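Long-range contacts in endo-beta-1,4-glucanase (cellulase B) (PDB 4V2X), which hydrolyses beta-glucans, with a carbohydrate-binding module that contributes to its action on xyloglucan and beta-1,3-1,4-glucans: residues L267-W277 with I313-L323; Q333-F343 with R387-F395. All blocks are in the same frame, centred on the assembly; numbering follows the deposited sequence.

Contact 1: L267-W277 with I313-L323; sequences LIATVHYYGFW and IPVVLGEFGLL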
loop_
_atom_site.group_PDB
_atom_site.type_symbol
_atom_site.label_atom_id
_atom_site.label_comp_id
_atom_site.label_asym_id
_atom_site.label_seq_id
_atom_site.Cartn_x
_atom_site.Cartn_y
_atom_site.Cartn_z
ATOM N N LEU A 267 3.303 -5.086 -19.099
ATOM C CA LEU A 267 2.851 -5.826 -17.920
ATOM C C LEU A 267 1.454 -6.408 -18.161
ATOM O O LEU A 267 0.591 -5.782 -18.793
ATOM C CB LEU A 267 2.867 -4.930 -16.681
ATOM C CG LEU A 267 4.245 -4.388 -16.267
ATOM C CD1 LEU A 267 4.133 -3.481 -15.044
ATOM C CD2 LEU A 267 5.228 -5.521 -16.018
ATOM N N ILE A 268 1.260 -7.626 -17.664
ATOM C CA ILE A 268 0.022 -8.364 -17.836
ATOM C C ILE A 268 -0.496 -8.720 -16.451
ATOM O O ILE A 268 0.259 -9.225 -15.624
ATOM C CB ILE A 268 0.254 -9.660 -18.645
ATOM C CG1 ILE A 268 0.804 -9.331 -20.037
ATOM C CG2 ILE A 268 -1.039 -10.452 -18.770
ATOM C CD1 ILE A 268 1.341 -10.542 -20.770
ATOM N N ALA A 269 -1.776 -8.453 -16.200
ATOM C CA ALA A 269 -2.403 -8.865 -14.940
ATOM C C ALA A 269 -2.930 -10.293 -15.069
ATOM O O ALA A 269 -3.435 -10.676 -16.127
ATOM C CB ALA A 269 -3.537 -7.921 -14.573
ATOM N N THR A 270 -2.821 -11.080 -14.001
ATOM C CA THR A 270 -3.386 -12.425 -14.018
ATOM C C THR A 270 -4.249 -12.731 -12.792
ATOM O O THR A 270 -3.966 -12.296 -11.669
ATOM C CB THR A 270 -2.299 -13.511 -14.251
ATOM O OG1 THR A 270 -2.932 -14.731 -14.638
ATOM C CG2 THR A 270 -1.449 -13.753 -13.015
ATOM N N VAL A 271 -5.340 -13.449 -13.060
ATOM C CA VAL A 271 -6.231 -13.989 -12.048
ATOM C C VAL A 271 -6.561 -15.416 -12.472
ATOM O O VAL A 271 -6.303 -15.798 -13.618
ATOM C CB VAL A 271 -7.526 -13.157 -11.896
ATOM C CG1 VAL A 271 -7.199 -11.745 -11.417
ATOM C CG2 VAL A 271 -8.331 -13.119 -13.189
ATOM N N HIS A 272 -7.105 -16.200 -11.547
ATOM C CA HIS A 272 -7.574 -17.555 -11.828
ATOM C C HIS A 272 -9.055 -17.640 -11.486
ATOM O O HIS A 272 -9.576 -16.800 -10.739
ATOM C CB HIS A 272 -6.825 -18.575 -10.995
ATOM C CG HIS A 272 -5.366 -18.664 -11.310
ATOM N ND1 HIS A 272 -4.503 -19.443 -10.578
ATOM C CD2 HIS A 272 -4.624 -18.090 -12.286
ATOM C CE1 HIS A 272 -3.285 -19.340 -11.083
ATOM N NE2 HIS A 272 -3.331 -18.523 -12.120
ATOM N N TYR A 273 -9.740 -18.654 -12.008
ATOM C CA TYR A 273 -11.173 -18.779 -11.748
ATOM C C TYR A 273 -11.653 -20.215 -11.872
ATOM O O TYR A 273 -11.438 -20.865 -12.895
ATOM C CB TYR A 273 -11.990 -17.878 -12.689
ATOM C CG TYR A 273 -13.429 -17.762 -12.244
ATOM C CD1 TYR A 273 -13.768 -17.018 -11.119
ATOM C CD2 TYR A 273 -14.444 -18.432 -12.915
ATOM C CE1 TYR A 273 -15.083 -16.926 -10.683
ATOM C CE2 TYR A 273 -15.755 -18.345 -12.493
ATOM C CZ TYR A 273 -16.073 -17.596 -11.378
ATOM O OH TYR A 273 -17.376 -17.525 -10.949
ATOM N N TYR A 274 -12.296 -20.699 -10.811
ATOM C CA TYR A 274 -12.734 -22.090 -10.739
ATOM C C TYR A 274 -14.238 -22.251 -10.447
ATOM O O TYR A 274 -14.702 -23.341 -10.122
ATOM C CB TYR A 274 -11.869 -22.847 -9.734
ATOM C CG TYR A 274 -10.512 -23.177 -10.310
ATOM C CD1 TYR A 274 -10.328 -24.318 -11.078
ATOM C CD2 TYR A 274 -9.418 -22.345 -10.099
ATOM C CE1 TYR A 274 -9.092 -24.628 -11.621
ATOM C CE2 TYR A 274 -8.177 -22.648 -10.639
ATOM C CZ TYR A 274 -8.022 -23.795 -11.391
ATOM O OH TYR A 274 -6.801 -24.133 -11.930
ATOM N N GLY A 275 -14.991 -21.174 -10.631
ATOM C CA GLY A 275 -16.452 -21.209 -10.544
ATOM C C GLY A 275 -16.976 -20.850 -9.169
ATOM O O GLY A 275 -16.258 -20.940 -8.166
ATOM N N PHE A 276 -18.241 -20.439 -9.128
ATOM C CA PHE A 276 -18.959 -20.213 -7.875
ATOM C C PHE A 276 -18.791 -21.452 -7.008
ATOM O O PHE A 276 -19.088 -22.573 -7.434
ATOM C CB PHE A 276 -20.425 -19.920 -8.181
ATOM C CG PHE A 276 -21.322 -19.854 -6.970
ATOM C CD1 PHE A 276 -21.143 -18.881 -5.993
ATOM C CD2 PHE A 276 -22.385 -20.744 -6.833
ATOM C CE1 PHE A 276 -21.988 -18.815 -4.899
ATOM C CE2 PHE A 276 -23.231 -20.674 -5.742
ATOM C CZ PHE A 276 -23.030 -19.710 -4.771
ATOM N N TRP A 277 -18.268 -21.262 -5.804
ATOM C CA TRP A 277 -17.726 -22.390 -5.055
ATOM C C TRP A 277 -18.692 -23.576 -4.883
ATOM O O TRP A 277 -18.330 -24.714 -5.192
ATOM C CB TRP A 277 -17.129 -21.940 -3.711
ATOM C CG TRP A 277 -16.619 -23.086 -2.948
ATOM C CD1 TRP A 277 -15.470 -23.803 -3.190
ATOM C CD2 TRP A 277 -17.248 -23.706 -1.832
ATOM N NE1 TRP A 277 -15.363 -24.829 -2.289
ATOM C CE2 TRP A 277 -16.438 -24.791 -1.442
ATOM C CE3 TRP A 277 -18.424 -23.449 -1.120
ATOM C CZ2 TRP A 277 -16.761 -25.609 -0.360
ATOM C CZ3 TRP A 277 -18.740 -24.260 -0.052
ATOM C CH2 TRP A 277 -17.918 -25.328 0.313
ATOM N N ILE A 313 -4.571 -2.355 -19.504
ATOM C CA ILE A 313 -3.751 -3.426 -18.952
ATOM C C ILE A 313 -4.425 -4.749 -19.310
ATOM O O ILE A 313 -5.519 -5.018 -18.832
ATOM C CB ILE A 313 -3.620 -3.320 -17.423
ATOM C CG1 ILE A 313 -3.009 -1.966 -17.025
ATOM C CG2 ILE A 313 -2.786 -4.475 -16.896
ATOM C CD1 ILE A 313 -3.236 -1.595 -15.577
ATOM N N PRO A 314 -3.788 -5.562 -20.169
ATOM C CA PRO A 314 -4.416 -6.826 -20.554
ATOM C C PRO A 314 -4.419 -7.836 -19.411
ATOM O O PRO A 314 -3.610 -7.739 -18.479
ATOM C CB PRO A 314 -3.552 -7.318 -21.712
ATOM C CG PRO A 314 -2.216 -6.706 -21.478
ATOM C CD PRO A 314 -2.443 -5.410 -20.757
ATOM N N VAL A 315 -5.342 -8.786 -19.501
ATOM C CA VAL A 315 -5.538 -9.794 -18.470
ATOM C C VAL A 315 -5.467 -11.185 -19.073
ATOM O O VAL A 315 -6.125 -11.465 -20.088
ATOM C CB VAL A 315 -6.907 -9.626 -17.773
ATOM C CG1 VAL A 315 -7.160 -10.755 -16.775
ATOM C CG2 VAL A 315 -6.969 -8.274 -17.081
ATOM N N VAL A 316 -4.661 -12.045 -18.443
ATOM C CA VAL A 316 -4.669 -13.464 -18.734
ATOM C C VAL A 316 -5.309 -14.178 -17.548
ATOM O O VAL A 316 -4.867 -14.032 -16.405
ATOM C CB VAL A 316 -3.257 -14.022 -18.995
ATOM C CG1 VAL A 316 -3.287 -15.545 -19.067
ATOM C CG2 VAL A 316 -2.691 -13.451 -20.290
ATOM N N LEU A 317 -6.379 -14.915 -17.830
ATOM C CA LEU A 317 -6.958 -15.830 -16.867
ATOM C C LEU A 317 -6.071 -17.069 -16.925
ATOM O O LEU A 317 -6.250 -17.929 -17.789
ATOM C CB LEU A 317 -8.409 -16.132 -17.259
ATOM C CG LEU A 317 -9.196 -17.069 -16.355
ATOM C CD1 LEU A 317 -9.327 -16.504 -14.951
ATOM C CD2 LEU A 317 -10.573 -17.316 -16.957
ATOM N N GLY A 318 -5.075 -17.124 -16.039
ATOM C CA GLY A 318 -3.970 -18.086 -16.162
ATOM C C GLY A 318 -4.351 -19.532 -15.908
ATOM O O GLY A 318 -3.639 -20.452 -16.334
ATOM N N GLU A 319 -5.453 -19.716 -15.176
ATOM C CA GLU A 319 -6.062 -21.017 -14.954
ATOM C C GLU A 319 -7.561 -20.852 -14.863
ATOM O O GLU A 319 -8.045 -19.940 -14.186
ATOM C CB GLU A 319 -5.605 -21.615 -13.628
ATOM C CG GLU A 319 -4.113 -21.869 -13.515
ATOM C CD GLU A 319 -3.726 -22.503 -12.197
ATOM O OE1 GLU A 319 -4.633 -22.906 -11.447
ATOM O OE2 GLU A 319 -2.513 -22.594 -11.903
ATOM N N PHE A 320 -8.301 -21.746 -15.507
ATOM C CA PHE A 320 -9.727 -21.862 -15.225
ATOM C C PHE A 320 -10.182 -23.298 -15.344
ATOM O O PHE A 320 -9.516 -24.128 -15.966
ATOM C CB PHE A 320 -10.577 -20.938 -16.107
ATOM C CG PHE A 320 -10.729 -21.402 -17.529
ATOM C CD1 PHE A 320 -9.733 -21.161 -18.467
ATOM C CD2 PHE A 320 -11.891 -22.052 -17.944
ATOM C CE1 PHE A 320 -9.875 -21.574 -19.781
ATOM C CE2 PHE A 320 -12.035 -22.468 -19.259
ATOM C CZ PHE A 320 -11.028 -22.231 -20.181
ATOM N N GLY A 321 -11.316 -23.566 -14.716
ATOM C CA GLY A 321 -11.936 -24.883 -14.717
ATOM C C GLY A 321 -13.029 -24.873 -13.663
ATOM O O GLY A 321 -13.561 -23.819 -13.321
ATOM N N LEU A 322 -13.363 -26.049 -13.151
ATOM C CA LEU A 322 -14.238 -26.159 -12.003
ATOM C C LEU A 322 -13.439 -26.824 -10.887
ATOM O O LEU A 322 -12.759 -27.826 -11.109
ATOM C CB LEU A 322 -15.496 -26.947 -12.366
ATOM C CG LEU A 322 -16.478 -26.161 -13.241
ATOM C CD1 LEU A 322 -17.553 -27.081 -13.785
ATOM C CD2 LEU A 322 -17.117 -24.998 -12.475
ATOM N N LEU A 323 -13.490 -26.231 -9.701
ATOM C CA LEU A 323 -12.682 -26.691 -8.564
ATOM C C LEU A 323 -12.882 -28.170 -8.258
ATOM O O LEU A 323 -11.922 -28.886 -7.952
ATOM C CB LEU A 323 -13.000 -25.865 -7.318
ATOM C CG LEU A 323 -12.074 -26.096 -6.118
ATOM C CD1 LEU A 323 -10.642 -25.700 -6.463
ATOM C CD2 LEU A 323 -12.558 -25.328 -4.902
#

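Contact 2: Q333-F343 with R387-F395; sequences QQGEKLKFFEF and RSSVAESNF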
loop_
_atom_site.group_PDB
_atom_site.type_symbol
_atom_site.label_atom_id
_atom_site.label_comp_id
_atom_site.label_asym_id
_atom_site.label_seq_id
_atom_site.Cartn_x
_atom_site.Cartn_y
_atom_site.Cartn_z
ATOM N N GLN A 333 -22.665 -32.371 -13.136
ATOM C CA GLN A 333 -23.561 -32.965 -14.130
ATOM C C GLN A 333 -23.143 -32.465 -15.511
ATOM O O GLN A 333 -22.848 -31.279 -15.690
ATOM C CB GLN A 333 -25.015 -32.606 -13.826
ATOM C CG GLN A 333 -26.025 -33.529 -14.481
ATOM C CD GLN A 333 -26.252 -33.244 -15.954
ATOM O OE1 GLN A 333 -26.109 -32.109 -16.413
ATOM N NE2 GLN A 333 -26.647 -34.273 -16.696
ATOM N N GLN A 334 -23.102 -33.372 -16.481
ATOM C CA GLN A 334 -22.475 -33.072 -17.774
ATOM C C GLN A 334 -23.065 -31.864 -18.514
ATOM O O GLN A 334 -22.316 -31.021 -19.009
ATOM C CB GLN A 334 -22.522 -34.307 -18.676
ATOM C CG GLN A 334 -21.831 -34.144 -20.021
ATOM C CD GLN A 334 -20.322 -34.005 -19.929
ATOM O OE1 GLN A 334 -19.743 -33.981 -18.842
ATOM N NE2 GLN A 334 -19.676 -33.906 -21.087
ATOM N N GLY A 335 -24.390 -31.787 -18.612
ATOM C CA GLY A 335 -25.034 -30.655 -19.270
ATOM C C GLY A 335 -24.738 -29.341 -18.575
ATOM O O GLY A 335 -24.476 -28.319 -19.215
ATOM N N GLU A 336 -24.755 -29.378 -17.249
ATOM C CA GLU A 336 -24.503 -28.176 -16.452
ATOM C C GLU A 336 -23.037 -27.750 -16.582
ATOM O O GLU A 336 -22.726 -26.563 -16.625
ATOM C CB GLU A 336 -24.911 -28.425 -14.997
ATOM C CG GLU A 336 -26.363 -28.882 -14.854
ATOM C CD GLU A 336 -27.366 -27.897 -15.448
ATOM O OE1 GLU A 336 -27.286 -26.691 -15.130
ATOM O OE2 GLU A 336 -28.244 -28.328 -16.230
ATOM N N LYS A 337 -22.149 -28.733 -16.659
ATOM C CA LYS A 337 -20.730 -28.495 -16.895
ATOM C C LYS A 337 -20.532 -27.775 -18.222
ATOM O O LYS A 337 -19.795 -26.790 -18.306
ATOM C CB LYS A 337 -19.987 -29.836 -16.909
ATOM C CG LYS A 337 -18.497 -29.745 -17.164
ATOM C CD LYS A 337 -17.916 -31.083 -17.596
ATOM C CE LYS A 337 -18.145 -32.169 -16.556
ATOM N NZ LYS A 337 -17.592 -33.466 -17.031
ATOM N N LEU A 338 -21.206 -28.262 -19.260
ATOM C CA LEU A 338 -21.079 -27.673 -20.588
ATOM C C LEU A 338 -21.577 -26.242 -20.594
ATOM O O LEU A 338 -20.942 -25.369 -21.182
ATOM C CB LEU A 338 -21.845 -28.496 -21.623
ATOM C CG LEU A 338 -21.331 -29.911 -21.869
ATOM C CD1 LEU A 338 -22.276 -30.636 -22.810
ATOM C CD2 LEU A 338 -19.917 -29.911 -22.413
ATOM N N LYS A 339 -22.694 -25.985 -19.920
ATOM C CA LYS A 339 -23.249 -24.632 -19.889
ATOM C C LYS A 339 -22.344 -23.669 -19.127
ATOM O O LYS A 339 -22.212 -22.521 -19.529
ATOM C CB LYS A 339 -24.668 -24.621 -19.323
ATOM C CG LYS A 339 -25.670 -25.253 -20.278
ATOM C CD LYS A 339 -27.081 -25.268 -19.734
ATOM C CE LYS A 339 -27.263 -26.327 -18.666
ATOM N NZ LYS A 339 -28.688 -26.476 -18.275
ATOM N N PHE A 340 -21.704 -24.140 -18.054
ATOM C CA PHE A 340 -20.704 -23.335 -17.341
ATOM C C PHE A 340 -19.601 -22.870 -18.287
ATOM O O PHE A 340 -19.284 -21.667 -18.341
ATOM C CB PHE A 340 -20.087 -24.108 -16.161
ATOM C CG PHE A 340 -18.937 -23.381 -15.497
ATOM C CD1 PHE A 340 -19.170 -22.425 -14.518
ATOM C CD2 PHE A 340 -17.627 -23.635 -15.870
ATOM C CE1 PHE A 340 -18.120 -21.737 -13.936
ATOM C CE2 PHE A 340 -16.572 -22.955 -15.288
ATOM C CZ PHE A 340 -16.822 -22.009 -14.308
ATOM N N PHE A 341 -19.002 -23.805 -19.027
ATOM C CA PHE A 341 -17.912 -23.444 -19.923
ATOM C C PHE A 341 -18.363 -22.531 -21.062
ATOM O O PHE A 341 -17.676 -21.572 -21.390
ATOM C CB PHE A 341 -17.184 -24.686 -20.450
ATOM C CG PHE A 341 -16.223 -25.281 -19.455
ATOM C CD1 PHE A 341 -16.658 -26.172 -18.487
ATOM C CD2 PHE A 341 -14.878 -24.943 -19.487
ATOM C CE1 PHE A 341 -15.776 -26.713 -17.567
ATOM C CE2 PHE A 341 -13.986 -25.481 -18.572
ATOM C CZ PHE A 341 -14.438 -26.359 -17.601
ATOM N N GLU A 342 -19.522 -22.812 -21.642
ATOM C CA GLU A 342 -20.072 -21.963 -22.703
ATOM C C GLU A 342 -20.246 -20.524 -22.206
ATOM O O GLU A 342 -19.825 -19.566 -22.865
ATOM C CB GLU A 342 -21.403 -22.533 -23.191
ATOM C CG GLU A 342 -21.908 -21.956 -24.513
ATOM C CD GLU A 342 -22.558 -20.591 -24.388
ATOM O OE1 GLU A 342 -23.211 -20.299 -23.351
ATOM O OE2 GLU A 342 -22.439 -19.805 -25.359
ATOM N N PHE A 343 -20.848 -20.386 -21.032
ATOM C CA PHE A 343 -21.176 -19.071 -20.472
ATOM C C PHE A 343 -19.909 -18.331 -20.069
ATOM O O PHE A 343 -19.735 -17.156 -20.399
ATOM C CB PHE A 343 -22.112 -19.263 -19.275
ATOM C CG PHE A 343 -22.615 -17.988 -18.661
ATOM C CD1 PHE A 343 -21.887 -17.340 -17.672
ATOM C CD2 PHE A 343 -23.854 -17.477 -19.020
ATOM C CE1 PHE A 343 -22.366 -16.180 -17.080
ATOM C CE2 PHE A 343 -24.338 -16.325 -18.427
ATOM C CZ PHE A 343 -23.590 -15.675 -17.465
ATOM N N ARG A 387 -21.141 -18.254 -29.463
ATOM C CA ARG A 387 -22.015 -18.931 -28.516
ATOM C C ARG A 387 -22.643 -20.177 -29.101
ATOM O O ARG A 387 -22.914 -20.259 -30.301
ATOM C CB ARG A 387 -23.112 -18.000 -28.015
ATOM C CG ARG A 387 -22.573 -16.765 -27.306
ATOM C CD ARG A 387 -23.550 -16.266 -26.255
ATOM N NE ARG A 387 -23.634 -17.160 -25.101
ATOM C CZ ARG A 387 -24.292 -16.886 -23.976
ATOM N NH1 ARG A 387 -24.955 -15.738 -23.832
ATOM N NH2 ARG A 387 -24.297 -17.761 -22.980
ATOM N N SER A 388 -22.865 -21.150 -28.228
ATOM C CA SER A 388 -23.595 -22.357 -28.579
ATOM C C SER A 388 -24.945 -22.359 -27.874
ATOM O O SER A 388 -25.092 -21.870 -26.740
ATOM C CB SER A 388 -22.809 -23.601 -28.187
ATOM O OG SER A 388 -21.597 -23.713 -28.915
ATOM N N SER A 389 -25.929 -22.938 -28.540
ATOM C CA SER A 389 -27.251 -23.096 -27.975
ATOM C C SER A 389 -27.195 -24.248 -26.994
ATOM O O SER A 389 -26.514 -25.254 -27.237
ATOM C CB SER A 389 -28.256 -23.399 -29.077
ATOM O OG SER A 389 -28.217 -22.372 -30.054
ATOM N N VAL A 390 -27.901 -24.096 -25.884
ATOM C CA VAL A 390 -27.920 -25.111 -24.836
ATOM C C VAL A 390 -29.365 -25.370 -24.441
ATOM O O VAL A 390 -30.285 -24.800 -25.030
ATOM C CB VAL A 390 -27.064 -24.679 -23.626
ATOM C CG1 VAL A 390 -25.617 -24.481 -24.055
ATOM C CG2 VAL A 390 -27.593 -23.400 -22.991
ATOM N N ALA A 391 -29.577 -26.229 -23.455
ATOM C CA ALA A 391 -30.931 -26.566 -23.033
ATOM C C ALA A 391 -31.001 -26.768 -21.529
ATOM O O ALA A 391 -29.970 -26.851 -20.854
ATOM C CB ALA A 391 -31.415 -27.813 -23.768
ATOM N N GLU A 392 -32.224 -26.829 -21.015
ATOM C CA GLU A 392 -32.453 -27.020 -19.586
ATOM C C GLU A 392 -31.692 -28.223 -19.032
ATOM O O GLU A 392 -31.227 -28.197 -17.891
ATOM C CB GLU A 392 -33.952 -27.142 -19.283
ATOM C CG GLU A 392 -34.637 -28.338 -19.914
ATOM C CD GLU A 392 -36.101 -28.431 -19.536
ATOM O OE1 GLU A 392 -36.919 -27.726 -20.159
ATOM O OE2 GLU A 392 -36.429 -29.211 -18.620
ATOM N N SER A 393 -31.576 -29.272 -19.845
ATOM C CA SER A 393 -30.833 -30.474 -19.477
ATOM C C SER A 393 -30.246 -31.129 -20.721
ATOM O O SER A 393 -30.676 -30.852 -21.836
ATOM C CB SER A 393 -31.749 -31.484 -18.769
ATOM O OG SER A 393 -32.331 -30.947 -17.589
ATOM N N ASN A 394 -29.293 -32.027 -20.512
ATOM C CA ASN A 394 -28.777 -32.883 -21.583
ATOM C C ASN A 394 -29.370 -34.291 -21.506
ATOM O O ASN A 394 -28.714 -35.272 -21.839
ATOM C CB ASN A 394 -27.252 -32.943 -21.542
ATOM C CG ASN A 394 -26.733 -33.732 -20.367
ATOM O OD1 ASN A 394 -27.285 -33.665 -19.274
ATOM N ND2 ASN A 394 -25.674 -34.507 -20.592
ATOM N N PHE A 395 -30.622 -34.390 -21.077
ATOM C CA PHE A 395 -31.256 -35.696 -20.942
ATOM C C PHE A 395 -32.754 -35.593 -21.084
ATOM O O PHE A 395 -33.331 -34.530 -20.877
ATOM C CB PHE A 395 -30.902 -36.358 -19.599
ATOM C CG PHE A 395 -31.177 -35.496 -18.389
ATOM C CD1 PHE A 395 -32.472 -35.293 -17.933
ATOM C CD2 PHE A 395 -30.135 -34.894 -17.699
ATOM C CE1 PHE A 395 -32.724 -34.495 -16.834
ATOM C CE2 PHE A 395 -30.382 -34.102 -16.581
ATOM C CZ PHE A 395 -31.680 -33.897 -16.151
HETATM O O HOH W 1 -28.078 -30.758 -17.790
#

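Contact 1: L267-W277 with I313-L323
From A269 to Y273, strand 267-273 runs parallel to strand 315-320, the axes coming within 4.7 Å at a 31° angle. A269 is bonded through both its main-chain polar atoms, N to P314 O and O to V316 N, and V271 O receives G318 N. G318 is an extra residue: the pairing moves from V271 with L317 to Y273 with F320, and Y273 N reaches E319 O. Any side chain at G318 would press on T270 OG1 and H272 NE2. The T270 hydroxyl, anti to the backbone N (chi1 -163°), gives a 2.7 Å bond from OG1 to V316 O. On the opposite face V271 CG2 meets L317 CD1 at 3.9 Å. E319 CG lies 3.7 Å from the centroid of the H272 ring, a CH-pi contact, and the carboxylate continues past the rim near CE1, its plane 17° from that of the ring. H272 ND1 is held by E197. Y274 brings its OH to the anti side of E319 OE1 at 2.5 Å, somewhat out of the carboxylate plane, its ring nearly perpendicular to it, while R107 pairs with OE2. A phenylalanine in place of Y274 would probably leave OE1 without this bond and the carboxylate freer to turn. These are neighbouring sixth and seventh strands of a (beta/alpha)8 barrel, and E319 sits where family 5 glycoside hydrolases carry their nucleophile, consistent with that role.

Contact 2: Q333-F343 with R387-F395
E342 and R387 form the compact end of this contact. The arginine approaches side-on, NH2 giving to E342 OE1 at 2.8 Å and NE to E342 OE2 at 2.9 Å, each on the syn lone pair, and the guanidinium and carboxylate lie within 4° of a common plane. S388 N adds a third bond to E342 OE2 from above the carboxylate plane, so two donors grip that oxygen and the group is held against both rotation and tilt. E342 reaches them with CG anti to the backbone N (chi1 -165°) and a bend at the next bond. One turn back along the helix, K339 CG packs 3.7 Å from V390 CB, and its chain runs on past the valine until NZ donates to A391 O at 2.9 Å. The same ammonium makes a salt bridge to E336 OE2, which R288 also engages. The helix start is tight as well: the Q333 side chain caps the helix through OE1, while NE2 gives a nearly straight 2.7 Å bond to N394 OD1, in the amide plane and on a lone pair. N394 lies so close to G335 that a side chain on the glycine would clash with OD1. Looser packing marks the side of exposed E392, whose CB points away from the helix and whose OE1 bonds to S410 N; across the contact its carbonyl accepts a weak bond from K339 NZ. Nearby, a water accepts from N394 N and lies within bonding distance of Q333 OE1 and E336 OE2. Helix 334-350 is flanked here by helices 291-309 and 374-385, while the short strand 390-391 pairs with strand 407-412 and W473 of strand 473-480 packs against V390, A391 and N394.

Overall arrangement
Both segments of contact 1 come earlier in the chain than those of contact 2, and the centres of the two contacts lie 21 Å apart. Strand 315-320 of contact 1 is followed directly by helix 334-350 of contact 2, so the two share one beta-alpha unit of the barrel. They also touch: L322 CD2 comes within 3.5 Å of F340 CZ, and F320 packs on F341, so the helix face turned from 387-395 rests on the strand end. Contact 1 thus lies within the barrel wall, beside the probable active site, whereas contact 2 joins the barrel's outer helix layer to the beginning of the immunoglobulin-like module, through which the chain continues to the carbohydrate-binding module.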